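Local coordinates for tail spike protein gp49 (Pseudomonas phage LKA1, PDB 4RU4) that probably acts as a lyase on the O-specific polysaccharide of Pseudomonas, degrading host envelope components during virus entry, at residues S159-S164 and T413-Q418; T350-D355 and S374-G379; G379-L384 and P419-I424. All blocks are in the same frame, centred on the assembly; numbering follows the deposited sequence. Where two conformers were deposited one is given.

Interaction 1 of 3, residues S159-S164 and T413-Q418; sequences SGFRTS and TTNTTQ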
ATOM      1  N   SER B 159     -15.853 -24.558  -7.299  1.00  5.65           N
ATOM      2  CA  SER B 159     -16.885 -24.128  -6.340  1.00  9.55           C
ATOM      3  C   SER B 159     -18.287 -24.584  -6.731  1.00  9.92           C
ATOM      4  O   SER B 159     -18.673 -24.525  -7.911  1.00  8.58           O
ATOM      5  CB  SER B 159     -16.857 -22.601  -6.188  1.00 11.08           C
ATOM      6  OG  SER B 159     -17.983 -22.155  -5.466  1.00  8.83           O
ATOM      7  N   GLY B 160     -19.071 -25.014  -5.743  1.00  8.57           N
ATOM      8  CA  GLY B 160     -20.411 -25.469  -6.011  1.00  7.50           C
ATOM      9  C   GLY B 160     -21.396 -24.329  -6.234  1.00  8.95           C
ATOM     10  O   GLY B 160     -22.545 -24.579  -6.590  1.00 10.64           O
ATOM     11  N   PHE B 161     -20.966 -23.085  -6.007  1.00  5.43           N
ATOM     12  CA  PHE B 161     -21.905 -21.961  -6.086  1.00  7.76           C
ATOM     13  C   PHE B 161     -22.427 -21.747  -7.517  1.00  9.55           C
ATOM     14  O   PHE B 161     -23.553 -21.298  -7.698  1.00  9.64           O
ATOM     15  CB  PHE B 161     -21.284 -20.673  -5.515  1.00  7.57           C
ATOM     16  CG  PHE B 161     -21.324 -20.586  -3.993  1.00 10.02           C
ATOM     17  CD1 PHE B 161     -22.490 -20.188  -3.339  1.00  6.25           C
ATOM     18  CD2 PHE B 161     -20.204 -20.887  -3.228  1.00  9.79           C
ATOM     19  CE1 PHE B 161     -22.535 -20.088  -1.955  1.00  6.03           C
ATOM     20  CE2 PHE B 161     -20.233 -20.782  -1.811  1.00  7.50           C
ATOM     21  CZ  PHE B 161     -21.411 -20.390  -1.190  1.00  7.73           C
ATOM     22  N   ARG B 162     -21.609 -22.050  -8.518  1.00  7.85           N
ATOM     23  CA  ARG B 162     -22.040 -21.995  -9.927  1.00  8.11           C
ATOM     24  C   ARG B 162     -21.434 -23.125 -10.700  1.00  9.93           C
ATOM     25  O   ARG B 162     -20.303 -23.508 -10.454  1.00  9.56           O
ATOM     26  CB  ARG B 162     -21.619 -20.673 -10.629  1.00  5.37           C
ATOM     27  CG  ARG B 162     -22.221 -19.447  -9.956  1.00  7.77           C
ATOM     28  CD  ARG B 162     -22.467 -18.266 -10.892  1.00  8.54           C
ATOM     29  NE  ARG B 162     -22.520 -17.017 -10.135  1.00 10.03           N
ATOM     30  CZ  ARG B 162     -22.914 -15.837 -10.635  1.00 13.08           C
ATOM     31  NH1 ARG B 162     -23.356 -15.740 -11.888  1.00 13.42           N
ATOM     32  NH2 ARG B 162     -22.870 -14.743  -9.876  1.00 10.60           N
ATOM     33  N   THR B 163     -22.218 -23.637 -11.653  0.63 10.07           N
ATOM     34  CA  THR B 163     -21.817 -24.636 -12.630  0.63  9.72           C
ATOM     35  C   THR B 163     -20.460 -24.348 -13.265  0.63 11.02           C
ATOM     36  O   THR B 163     -19.590 -25.225 -13.359  0.63 10.73           O
ATOM     37  CB  THR B 163     -22.866 -24.654 -13.794  0.63  7.78           C
ATOM     38  OG1 THR B 163     -24.151 -25.002 -13.272  0.63 10.47           O
ATOM     39  CG2 THR B 163     -22.480 -25.633 -14.894  0.63 10.90           C
ATOM     40  N   SER B 164     -20.304 -23.113 -13.716  1.00  5.96           N
ATOM     41  CA  SER B 164     -19.153 -22.708 -14.511  1.00  9.00           C
ATOM     42  C   SER B 164     -17.884 -22.493 -13.671  1.00  7.91           C
ATOM     43  O   SER B 164     -16.825 -22.176 -14.211  1.00  8.74           O
ATOM     44  CB  SER B 164     -19.478 -21.421 -15.277  1.00 10.30           C
ATOM     45  OG  SER B 164     -19.730 -20.362 -14.347  1.00 18.02           O
ATOM     46  N   THR B 413     -23.019 -21.539   2.978  1.00  9.27           N
ATOM     47  CA  THR B 413     -23.988 -22.594   2.688  1.00  9.17           C
ATOM     48  C   THR B 413     -23.264 -23.918   2.582  1.00  9.80           C
ATOM     49  O   THR B 413     -22.072 -23.993   2.865  1.00  8.44           O
ATOM     50  CB  THR B 413     -24.677 -22.314   1.334  1.00  9.85           C
ATOM     51  OG1 THR B 413     -23.711 -22.451   0.281  1.00 10.85           O
ATOM     52  CG2 THR B 413     -25.256 -20.882   1.294  1.00 11.19           C
ATOM     53  N   THR B 414     -23.953 -24.950   2.096  1.00  8.29           N
ATOM     54  CA  THR B 414     -23.290 -26.233   1.891  1.00  9.40           C
ATOM     55  C   THR B 414     -22.162 -26.141   0.852  1.00 10.75           C
ATOM     56  O   THR B 414     -21.321 -27.045   0.746  1.00 12.22           O
ATOM     57  CB  THR B 414     -24.285 -27.352   1.482  1.00 14.65           C
ATOM     58  OG1 THR B 414     -24.900 -27.016   0.235  1.00 15.45           O
ATOM     59  CG2 THR B 414     -25.370 -27.527   2.542  1.00 15.39           C
ATOM     60  N   ASN B 415     -22.128 -25.051   0.093  1.00  9.65           N
ATOM     61  CA  ASN B 415     -21.044 -24.839  -0.876  1.00  8.53           C
ATOM     62  C   ASN B 415     -19.803 -24.148  -0.266  1.00  9.59           C
ATOM     63  O   ASN B 415     -18.754 -24.030  -0.909  1.00 10.03           O
ATOM     64  CB  ASN B 415     -21.566 -24.056  -2.096  1.00  9.77           C
ATOM     65  CG  ASN B 415     -22.500 -24.883  -2.960  1.00 12.72           C
ATOM     66  OD1 ASN B 415     -22.185 -26.034  -3.286  1.00 12.05           O
ATOM     67  ND2 ASN B 415     -23.651 -24.307  -3.344  1.00  9.41           N
ATOM     68  N   THR B 416     -19.927 -23.693   0.974  1.00  7.51           N
ATOM     69  CA  THR B 416     -18.782 -23.139   1.727  1.00  7.32           C
ATOM     70  C   THR B 416     -18.085 -24.303   2.398  1.00 11.98           C
ATOM     71  O   THR B 416     -18.542 -24.790   3.446  1.00 11.85           O
ATOM     72  CB  THR B 416     -19.263 -22.170   2.817  1.00  7.24           C
ATOM     73  OG1 THR B 416     -20.076 -21.141   2.217  1.00 11.90           O
ATOM     74  CG2 THR B 416     -18.061 -21.519   3.542  1.00  7.04           C
ATOM     75  N   THR B 417     -17.009 -24.791   1.785  1.00  8.30           N
ATOM     76  CA  THR B 417     -16.473 -26.085   2.201  1.00  9.16           C
ATOM     77  C   THR B 417     -15.165 -25.987   2.975  1.00 10.88           C
ATOM     78  O   THR B 417     -14.657 -27.003   3.426  1.00 11.06           O
ATOM     79  CB  THR B 417     -16.253 -27.001   0.974  1.00  9.25           C
ATOM     80  OG1 THR B 417     -15.329 -26.356   0.095  1.00 11.09           O
ATOM     81  CG2 THR B 417     -17.558 -27.205   0.225  1.00 12.30           C
ATOM     82  N   GLN B 418     -14.615 -24.781   3.126  1.00  8.13           N
ATOM     83  CA  GLN B 418     -13.365 -24.591   3.835  1.00  8.92           C
ATOM     84  C   GLN B 418     -13.545 -23.569   4.973  1.00  9.08           C
ATOM     85  O   GLN B 418     -14.380 -22.675   4.875  1.00 11.97           O
ATOM     86  CB  GLN B 418     -12.270 -24.150   2.854  1.00 13.79           C
ATOM     87  CG  GLN B 418     -11.995 -25.170   1.730  1.00 17.30           C
ATOM     88  CD  GLN B 418     -11.006 -24.642   0.668  1.00 21.58           C
ATOM     89  OE1 GLN B 418     -10.156 -23.803   0.957  1.00 20.61           O
ATOM     90  NE2 GLN B 418     -11.131 -25.139  -0.564  1.00 24.10           N
TER
HETATM   91  O   HOH W   1     -18.170 -25.582  -3.123  1.00  6.86           O

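Interaction 2 of 3, residues T350-D355 and S374-G379; sequences TWQGKD and SAEILG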
ATOM      1  N   THR B 350     -16.841  -6.264  -2.766  1.00  7.45           N
ATOM      2  CA  THR B 350     -17.346  -7.585  -2.405  1.00  6.64           C
ATOM      3  C   THR B 350     -16.252  -8.602  -2.076  1.00  7.76           C
ATOM      4  O   THR B 350     -15.156  -8.567  -2.634  1.00  8.28           O
ATOM      5  CB  THR B 350     -18.245  -8.189  -3.546  1.00  5.62           C
ATOM      6  OG1 THR B 350     -18.868  -9.405  -3.091  1.00  6.45           O
ATOM      7  CG2 THR B 350     -17.389  -8.542  -4.739  1.00  5.63           C
ATOM      8  N   TRP B 351     -16.581  -9.508  -1.160  1.00  7.01           N
ATOM      9  CA  TRP B 351     -15.767 -10.677  -0.865  1.00  8.75           C
ATOM     10  C   TRP B 351     -16.509 -11.877  -1.451  1.00  9.05           C
ATOM     11  O   TRP B 351     -17.636 -12.143  -1.047  1.00  5.75           O
ATOM     12  CB  TRP B 351     -15.744 -10.872   0.647  1.00  9.86           C
ATOM     13  CG  TRP B 351     -14.736 -10.106   1.446  1.00  6.36           C
ATOM     14  CD1 TRP B 351     -13.489  -9.660   1.055  1.00  8.13           C
ATOM     15  CD2 TRP B 351     -14.891  -9.721   2.813  1.00  5.28           C
ATOM     16  NE1 TRP B 351     -12.858  -9.038   2.123  1.00  5.89           N
ATOM     17  CE2 TRP B 351     -13.688  -9.091   3.217  1.00  6.32           C
ATOM     18  CE3 TRP B 351     -15.919  -9.894   3.749  1.00  7.26           C
ATOM     19  CZ2 TRP B 351     -13.493  -8.613   4.502  1.00  7.68           C
ATOM     20  CZ3 TRP B 351     -15.722  -9.425   5.040  1.00  9.65           C
ATOM     21  CH2 TRP B 351     -14.520  -8.787   5.401  1.00  8.76           C
ATOM     22  N   GLN B 352     -15.875 -12.609  -2.363  1.00  5.72           N
ATOM     23  CA  GLN B 352     -16.428 -13.829  -2.927  1.00  7.60           C
ATOM     24  C   GLN B 352     -15.242 -14.759  -3.221  1.00  9.85           C
ATOM     25  O   GLN B 352     -14.119 -14.293  -3.418  1.00  6.41           O
ATOM     26  CB  GLN B 352     -17.169 -13.521  -4.247  1.00  6.41           C
ATOM     27  CG  GLN B 352     -18.212 -12.434  -4.125  1.00  6.66           C
ATOM     28  CD  GLN B 352     -19.158 -12.345  -5.308  1.00  8.92           C
ATOM     29  OE1 GLN B 352     -19.376 -13.324  -6.018  1.00  8.17           O
ATOM     30  NE2 GLN B 352     -19.761 -11.153  -5.504  1.00  7.89           N
ATOM     31  N   GLY B 353     -15.483 -16.063  -3.301  1.00 10.02           N
ATOM     32  CA  GLY B 353     -14.423 -16.983  -3.697  1.00  6.04           C
ATOM     33  C   GLY B 353     -13.555 -17.394  -2.525  1.00  6.19           C
ATOM     34  O   GLY B 353     -14.059 -17.935  -1.557  1.00  6.78           O
ATOM     35  N   LYS B 354     -12.257 -17.125  -2.596  1.00  8.13           N
ATOM     36  CA  LYS B 354     -11.315 -17.599  -1.563  1.00  6.25           C
ATOM     37  C   LYS B 354     -10.090 -16.720  -1.522  1.00  6.58           C
ATOM     38  O   LYS B 354      -9.535 -16.417  -2.567  1.00  8.52           O
ATOM     39  CB  LYS B 354     -10.870 -19.040  -1.872  1.00  7.99           C
ATOM     40  CG  LYS B 354      -9.713 -19.570  -0.949  1.00  6.89           C
ATOM     41  CD  LYS B 354      -9.455 -21.087  -1.156  1.00 11.85           C
ATOM     42  CE  LYS B 354      -8.193 -21.581  -0.439  1.00 11.64           C
ATOM     43  NZ  LYS B 354      -7.971 -23.053  -0.750  1.00 14.66           N
ATOM     44  N   ASP B 355      -9.648 -16.336  -0.321  1.00  7.21           N
ATOM     45  CA  ASP B 355      -8.411 -15.560  -0.153  1.00  6.47           C
ATOM     46  C   ASP B 355      -8.442 -14.250  -0.946  1.00  8.24           C
ATOM     47  O   ASP B 355      -7.686 -14.062  -1.912  1.00  8.17           O
ATOM     48  CB  ASP B 355      -7.167 -16.405  -0.509  1.00  5.49           C
ATOM     49  CG  ASP B 355      -6.980 -17.586   0.440  1.00 12.15           C
ATOM     50  OD1 ASP B 355      -7.617 -17.597   1.518  1.00  9.65           O
ATOM     51  OD2 ASP B 355      -6.211 -18.513   0.101  1.00 12.68           O
ATOM     52  N   SER B 374     -20.816  -9.847   0.804  1.00  7.09           N
ATOM     53  CA  SER B 374     -20.220 -11.117   0.413  1.00  6.61           C
ATOM     54  C   SER B 374     -21.183 -11.951  -0.436  1.00  6.54           C
ATOM     55  O   SER B 374     -22.374 -11.737  -0.414  1.00  7.87           O
ATOM     56  CB  SER B 374     -19.834 -11.915   1.660  1.00  7.70           C
ATOM     57  OG  SER B 374     -19.036 -11.136   2.541  1.00  8.66           O
ATOM     58  N   ALA B 375     -20.641 -12.920  -1.169  1.00  6.58           N
ATOM     59  CA  ALA B 375     -21.439 -13.935  -1.862  1.00  6.76           C
ATOM     60  C   ALA B 375     -20.508 -15.080  -2.190  1.00  6.77           C
ATOM     61  O   ALA B 375     -19.304 -14.852  -2.323  1.00  8.35           O
ATOM     62  CB  ALA B 375     -22.034 -13.376  -3.158  1.00  6.80           C
ATOM     63  N   GLU B 376     -21.046 -16.284  -2.332  1.00  6.93           N
ATOM     64  CA  GLU B 376     -20.302 -17.365  -2.970  1.00  9.05           C
ATOM     65  C   GLU B 376     -18.961 -17.586  -2.278  1.00  8.43           C
ATOM     66  O   GLU B 376     -17.902 -17.706  -2.933  1.00  7.97           O
ATOM     67  CB  GLU B 376     -20.127 -17.082  -4.487  1.00  7.93           C
ATOM     68  CG  GLU B 376     -21.464 -16.824  -5.209  1.00  9.88           C
ATOM     69  CD  GLU B 376     -21.361 -16.741  -6.749  1.00 10.38           C
ATOM     70  OE1 GLU B 376     -20.268 -16.422  -7.284  1.00  8.46           O
ATOM     71  OE2 GLU B 376     -22.399 -16.949  -7.430  1.00 12.42           O
ATOM     72  N   ILE B 377     -19.009 -17.623  -0.944  1.00  6.83           N
ATOM     73  CA  ILE B 377     -17.812 -17.825  -0.131  1.00  6.72           C
ATOM     74  C   ILE B 377     -17.451 -19.314  -0.120  1.00  8.83           C
ATOM     75  O   ILE B 377     -18.163 -20.134   0.469  1.00  8.47           O
ATOM     76  CB  ILE B 377     -18.005 -17.287   1.320  1.00  8.70           C
ATOM     77  CG1 ILE B 377     -18.190 -15.754   1.291  1.00  9.08           C
ATOM     78  CG2 ILE B 377     -16.829 -17.681   2.210  1.00 10.33           C
ATOM     79  CD1 ILE B 377     -16.949 -14.969   0.793  1.00 12.66           C
ATOM     80  N   LEU B 378     -16.349 -19.664  -0.779  1.00  6.80           N
ATOM     81  CA  LEU B 378     -15.856 -21.041  -0.752  1.00 11.57           C
ATOM     82  C   LEU B 378     -15.210 -21.332   0.617  1.00  8.46           C
ATOM     83  O   LEU B 378     -15.359 -22.425   1.200  1.00  8.16           O
ATOM     84  CB  LEU B 378     -14.830 -21.284  -1.877  1.00  6.87           C
ATOM     85  CG  LEU B 378     -14.307 -22.721  -1.993  1.00 10.93           C
ATOM     86  CD1 LEU B 378     -15.411 -23.670  -2.474  1.00 12.36           C
ATOM     87  CD2 LEU B 378     -13.083 -22.826  -2.919  1.00  9.88           C
ATOM     88  N   GLY B 379     -14.511 -20.329   1.129  1.00  9.88           N
ATOM     89  CA  GLY B 379     -13.705 -20.481   2.323  1.00  7.78           C
ATOM     90  C   GLY B 379     -12.368 -19.783   2.179  1.00 11.30           C
ATOM     91  O   GLY B 379     -12.060 -19.172   1.145  1.00  9.25           O
TER

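Interaction 3 of 3, residues G379-L384 and P419-I424; sequences GGTFLL and PCNFLI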
ATOM      1  N   GLY B 379     -14.511 -20.329   1.129  1.00  9.88           N
ATOM      2  CA  GLY B 379     -13.705 -20.481   2.323  1.00  7.78           C
ATOM      3  C   GLY B 379     -12.368 -19.783   2.179  1.00 11.30           C
ATOM      4  O   GLY B 379     -12.060 -19.172   1.145  1.00  9.25           O
ATOM      5  N   GLY B 380     -11.574 -19.830   3.242  1.00 10.37           N
ATOM      6  CA  GLY B 380     -10.292 -19.140   3.248  1.00  6.60           C
ATOM      7  C   GLY B 380     -10.366 -17.816   3.986  1.00  9.72           C
ATOM      8  O   GLY B 380     -11.159 -17.644   4.903  1.00  8.85           O
ATOM      9  N   THR B 381      -9.526 -16.866   3.598  1.00  5.92           N
ATOM     10  CA  THR B 381      -9.369 -15.666   4.401  1.00  6.70           C
ATOM     11  C   THR B 381      -9.822 -14.449   3.613  1.00  8.93           C
ATOM     12  O   THR B 381      -9.466 -14.287   2.439  1.00  8.80           O
ATOM     13  CB  THR B 381      -7.884 -15.534   4.807  1.00 11.09           C
ATOM     14  OG1 THR B 381      -7.532 -16.658   5.623  1.00 11.00           O
ATOM     15  CG2 THR B 381      -7.608 -14.236   5.572  1.00 12.76           C
ATOM     16  N   PHE B 382     -10.592 -13.586   4.257  1.00  5.69           N
ATOM     17  CA  PHE B 382     -11.122 -12.406   3.585  1.00  7.50           C
ATOM     18  C   PHE B 382     -10.789 -11.199   4.447  1.00  7.53           C
ATOM     19  O   PHE B 382     -11.135 -11.158   5.637  1.00  7.34           O
ATOM     20  CB  PHE B 382     -12.626 -12.575   3.382  1.00  6.41           C
ATOM     21  CG  PHE B 382     -12.964 -13.815   2.619  1.00  9.61           C
ATOM     22  CD1 PHE B 382     -13.108 -15.042   3.277  1.00  6.01           C
ATOM     23  CD2 PHE B 382     -13.065 -13.778   1.228  1.00  5.95           C
ATOM     24  CE1 PHE B 382     -13.385 -16.228   2.547  1.00  6.96           C
ATOM     25  CE2 PHE B 382     -13.341 -14.960   0.499  1.00  6.09           C
ATOM     26  CZ  PHE B 382     -13.510 -16.168   1.168  1.00  6.67           C
ATOM     27  N   LEU B 383     -10.106 -10.232   3.845  1.00  5.41           N
ATOM     28  CA  LEU B 383      -9.384  -9.217   4.600  1.00  6.97           C
ATOM     29  C   LEU B 383      -9.772  -7.834   4.120  1.00  5.23           C
ATOM     30  O   LEU B 383      -9.826  -7.604   2.906  1.00  5.45           O
ATOM     31  CB  LEU B 383      -7.874  -9.419   4.405  1.00  9.05           C
ATOM     32  CG  LEU B 383      -6.891  -8.391   4.984  1.00 12.97           C
ATOM     33  CD1 LEU B 383      -7.068  -8.251   6.507  1.00 13.93           C
ATOM     34  CD2 LEU B 383      -5.448  -8.774   4.673  1.00 15.43           C
ATOM     35  N   LEU B 384     -10.069  -6.937   5.065  1.00  5.19           N
ATOM     36  CA  LEU B 384     -10.101  -5.492   4.807  1.00  5.42           C
ATOM     37  C   LEU B 384      -8.918  -4.924   5.576  1.00  6.53           C
ATOM     38  O   LEU B 384      -8.964  -4.780   6.801  1.00  6.88           O
ATOM     39  CB  LEU B 384     -11.409  -4.841   5.303  1.00  7.66           C
ATOM     40  CG  LEU B 384     -12.696  -5.308   4.645  1.00 11.74           C
ATOM     41  CD1 LEU B 384     -13.893  -4.519   5.168  1.00 15.04           C
ATOM     42  CD2 LEU B 384     -12.591  -5.174   3.130  1.00 15.37           C
ATOM     43  N   PRO B 419     -12.775 -23.711   6.061  1.00  8.20           N
ATOM     44  CA  PRO B 419     -12.880 -22.759   7.169  1.00  9.10           C
ATOM     45  C   PRO B 419     -12.738 -21.320   6.656  1.00 10.49           C
ATOM     46  O   PRO B 419     -11.914 -21.090   5.751  1.00 10.23           O
ATOM     47  CB  PRO B 419     -11.685 -23.127   8.051  1.00 11.48           C
ATOM     48  CG  PRO B 419     -11.487 -24.594   7.809  1.00 12.84           C
ATOM     49  CD  PRO B 419     -11.782 -24.771   6.330  1.00 10.45           C
ATOM     50  N   CYS B 420     -13.527 -20.393   7.209  1.00  9.70           N
ATOM     51  CA  CYS B 420     -13.511 -18.981   6.787  1.00  7.47           C
ATOM     52  C   CYS B 420     -12.910 -18.099   7.858  1.00  9.92           C
ATOM     53  O   CYS B 420     -13.257 -18.239   9.021  1.00  7.63           O
ATOM     54  CB  CYS B 420     -14.940 -18.484   6.561  1.00  8.57           C
ATOM     55  SG  CYS B 420     -15.826 -19.351   5.269  1.00 10.70           S
ATOM     56  N   ASN B 421     -12.041 -17.166   7.461  1.00  6.03           N
ATOM     57  CA  ASN B 421     -11.527 -16.163   8.398  1.00  8.20           C
ATOM     58  C   ASN B 421     -11.879 -14.780   7.850  1.00  8.08           C
ATOM     59  O   ASN B 421     -11.463 -14.432   6.754  1.00 11.67           O
ATOM     60  CB  ASN B 421     -10.006 -16.283   8.503  1.00  8.87           C
ATOM     61  CG  ASN B 421      -9.566 -17.677   8.791  1.00 10.63           C
ATOM     62  OD1 ASN B 421     -10.053 -18.301   9.726  1.00  7.78           O
ATOM     63  ND2 ASN B 421      -8.657 -18.191   7.986  1.00 13.29           N
ATOM     64  N   PHE B 422     -12.678 -14.015   8.578  1.00  5.78           N
ATOM     65  CA  PHE B 422     -13.002 -12.666   8.142  1.00  6.44           C
ATOM     66  C   PHE B 422     -12.241 -11.694   9.015  1.00  6.32           C
ATOM     67  O   PHE B 422     -12.435 -11.666  10.245  1.00  7.38           O
ATOM     68  CB  PHE B 422     -14.522 -12.436   8.234  1.00  8.08           C
ATOM     69  CG  PHE B 422     -15.289 -13.275   7.266  1.00 10.39           C
ATOM     70  CD1 PHE B 422     -15.344 -12.908   5.927  1.00 11.60           C
ATOM     71  CD2 PHE B 422     -15.879 -14.472   7.656  1.00  6.09           C
ATOM     72  CE1 PHE B 422     -16.001 -13.695   5.013  1.00  6.09           C
ATOM     73  CE2 PHE B 422     -16.571 -15.239   6.732  1.00  6.96           C
ATOM     74  CZ  PHE B 422     -16.611 -14.852   5.414  1.00  6.23           C
ATOM     75  N   LEU B 423     -11.364 -10.917   8.384  1.00  5.45           N
ATOM     76  CA  LEU B 423     -10.424 -10.061   9.121  1.00  5.57           C
ATOM     77  C   LEU B 423     -10.635  -8.611   8.782  1.00  6.50           C
ATOM     78  O   LEU B 423     -10.567  -8.245   7.602  1.00  6.99           O
ATOM     79  CB  LEU B 423      -8.970 -10.403   8.741  1.00  5.61           C
ATOM     80  CG  LEU B 423      -8.618 -11.895   8.724  1.00  8.61           C
ATOM     81  CD1 LEU B 423      -7.188 -12.135   8.268  1.00  6.99           C
ATOM     82  CD2 LEU B 423      -8.888 -12.562  10.078  1.00  6.65           C
ATOM     83  N   ILE B 424     -10.813  -7.776   9.804  1.00  5.17           N
ATOM     84  CA  ILE B 424     -10.897  -6.339   9.598  1.00  7.01           C
ATOM     85  C   ILE B 424      -9.783  -5.769  10.442  1.00  8.55           C
ATOM     86  O   ILE B 424      -9.790  -5.899  11.676  1.00  8.94           O
ATOM     87  CB  ILE B 424     -12.257  -5.736  10.020  1.00 10.58           C
ATOM     88  CG1 ILE B 424     -13.393  -6.204   9.106  1.00 10.31           C
ATOM     89  CG2 ILE B 424     -12.196  -4.202   9.979  1.00 10.97           C
ATOM     90  CD1 ILE B 424     -13.905  -7.603   9.439  1.00 17.20           C
TER

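Interaction 1 of 3, residues S159-S164 and T413-Q418
F161 and N415 bring a loop between strands 147-151 and 168-177, in the Ig-like range, against a type I beta turn, T413 to T416, on the pectin lyase-like beta-helix. The main apolar element is a CH-pi contact. N415 CB lies 3.6 Å from the centroid of the F161 ring and 14° off its normal, over one face and nearest CE2 and CD2. The two side chains slide past each other in opposite directions. N415 CG, anti to its own carbonyl carbon (chi1 -71°), lies against the G160 backbone; the amide, 59° from the ring plane, is directed there while CB stays over the ring.

Two hydroxyls meet the far end of the same ring. T416 OG1 sits at the ring edge, 3.7 Å from F161 CZ, while T413 OG1 approaches CZ obliquely at 3.4 Å. T416 OG1 accepts from T413 N and is also bonded to I377 O outside the segments.

The polar bonds shape each loop separately. An ST turn forms where T413 OG1 accepts from N415 N at 3.0 Å, and a second where S159 OG accepts from F161 N at 3.2 Å. No direct hydrogen bond joins the two segments. Instead one water bridges them, accepting from G160 N at 2.8 Å and donating to N415 O at 2.8 Å. Beside this bridge, N415 OD1 rests 3.3 Å from the bare CA of G160.

Interaction 2 of 3, residues T350-D355 and S374-G379
W351 O takes one hydrogen bond and one weaker CA-H...O contact from adjacent residues of the paired strand. A375 N donates to it at 3.1 Å, and S374 CA makes the CA-H...O contact, also at 3.1 Å; I377 CD1 packs against the same oxygen. These contacts belong to the parallel pairing of successive beta-helix coils, in which W351 is bridged to S374 and G353 to I377. The register shifts by one between the bridges, which defines a beta bulge. At its far end, G353 N donates to E376 O at 2.9 Å from above the carbonyl plane, and L378 N returns a bond to G353 O at 3.0 Å.

On the side of W351, S374 OG meets the indole in its plane, 3.6 Å from CE3, and bonds beyond the segments to D404 O. The indole itself continues toward F382 and F422. Q352 runs extended beyond CG, bringing CD to 3.7 Å from A375 CB. Its NE2 donates to T350 OG1 at 3.1 Å, only 5° out of the amide plane, which fixes the rotation of the amide; T350 OG1 is also hydrogen-bonded to I373 O.

Q352 OE1 then approaches E376 OE1 with the amide and carboxylate planes 87° apart. Both are acceptors and do not bond to each other. The E376 carboxylate finds its donors elsewhere, in R162, Y165 and G333 N. The chemistry implies that the coils are joined here by main-chain bonds, while the glutamate end ties the pair to neighbouring loops.

Interaction 3 of 3, residues G379-L384 and P419-I424
N421 and T381 sit opposite each other in neighbouring parallel strands, 380-384 and 420-424, successive coils of the pectin lyase-like parallel beta-helix. The strand axes run 12° apart. Five backbone hydrogen bonds join the segments from G380 N to P419 O through to L384 N to L423 O; the shortest, N421 N to G380 O, is 2.7 Å.

Between the side chains, N421 ND2 donates to T381 OG1 at 3.0 Å. N421 CG and T381 OG1 each stand anti to their own carbonyl carbon, beside the backbone N. The bond is nearly straight, with 176° at the hydrogen, and the hydroxyl lies in the amide plane. On the same face T381 CG2 presses on L423 CD1 at 3.4 Å, tighter than usual van der Waals contact, and L383 CD1 packs on L423 CB at 3.6 Å.

The other face carries F382 and F422, lying side by side and pointing the same way. Their planes are 21° apart but slid, with centroids 5.3 Å from each other, and the rings barely overlap; the closest approach is F382 CD1 to F422 CE1 at 3.6 Å.

Further out, W351 meets both rings, and I377 and V405 pack on F382 and F422 respectively, placing these phenylalanines inside the coil. The T381 side instead faces the second subunit, whose R430, D462 and A460 pack on T381, N421 and L423. One more bond holds the asparagine amide from its other end: N421 OD1 accepts from N453 ND2 of the next coil.

How the interactions relate
Interactions 2 and 3 are buried coil-to-coil pairings on two walls of the beta-helix, sharing G379 where the chain passes from one to the other; interaction 1 is a surface contact between loops. The three contacts differ in chemistry accordingly: main-chain bonding joins the coils in the walls, whereas side-chain packing on a ring and a water serve between the loops. Interaction 1 is fastened to interaction 2 by a salt bridge, R162 NE to E376 OE2 at 2.7 Å. Interactions 2 and 3 meet where D355 OD1, which also forms a salt bridge with R430 of the second subunit, probably bonds T381 N at 2.9 Å. Both reach that subunit, which interaction 1 does not touch.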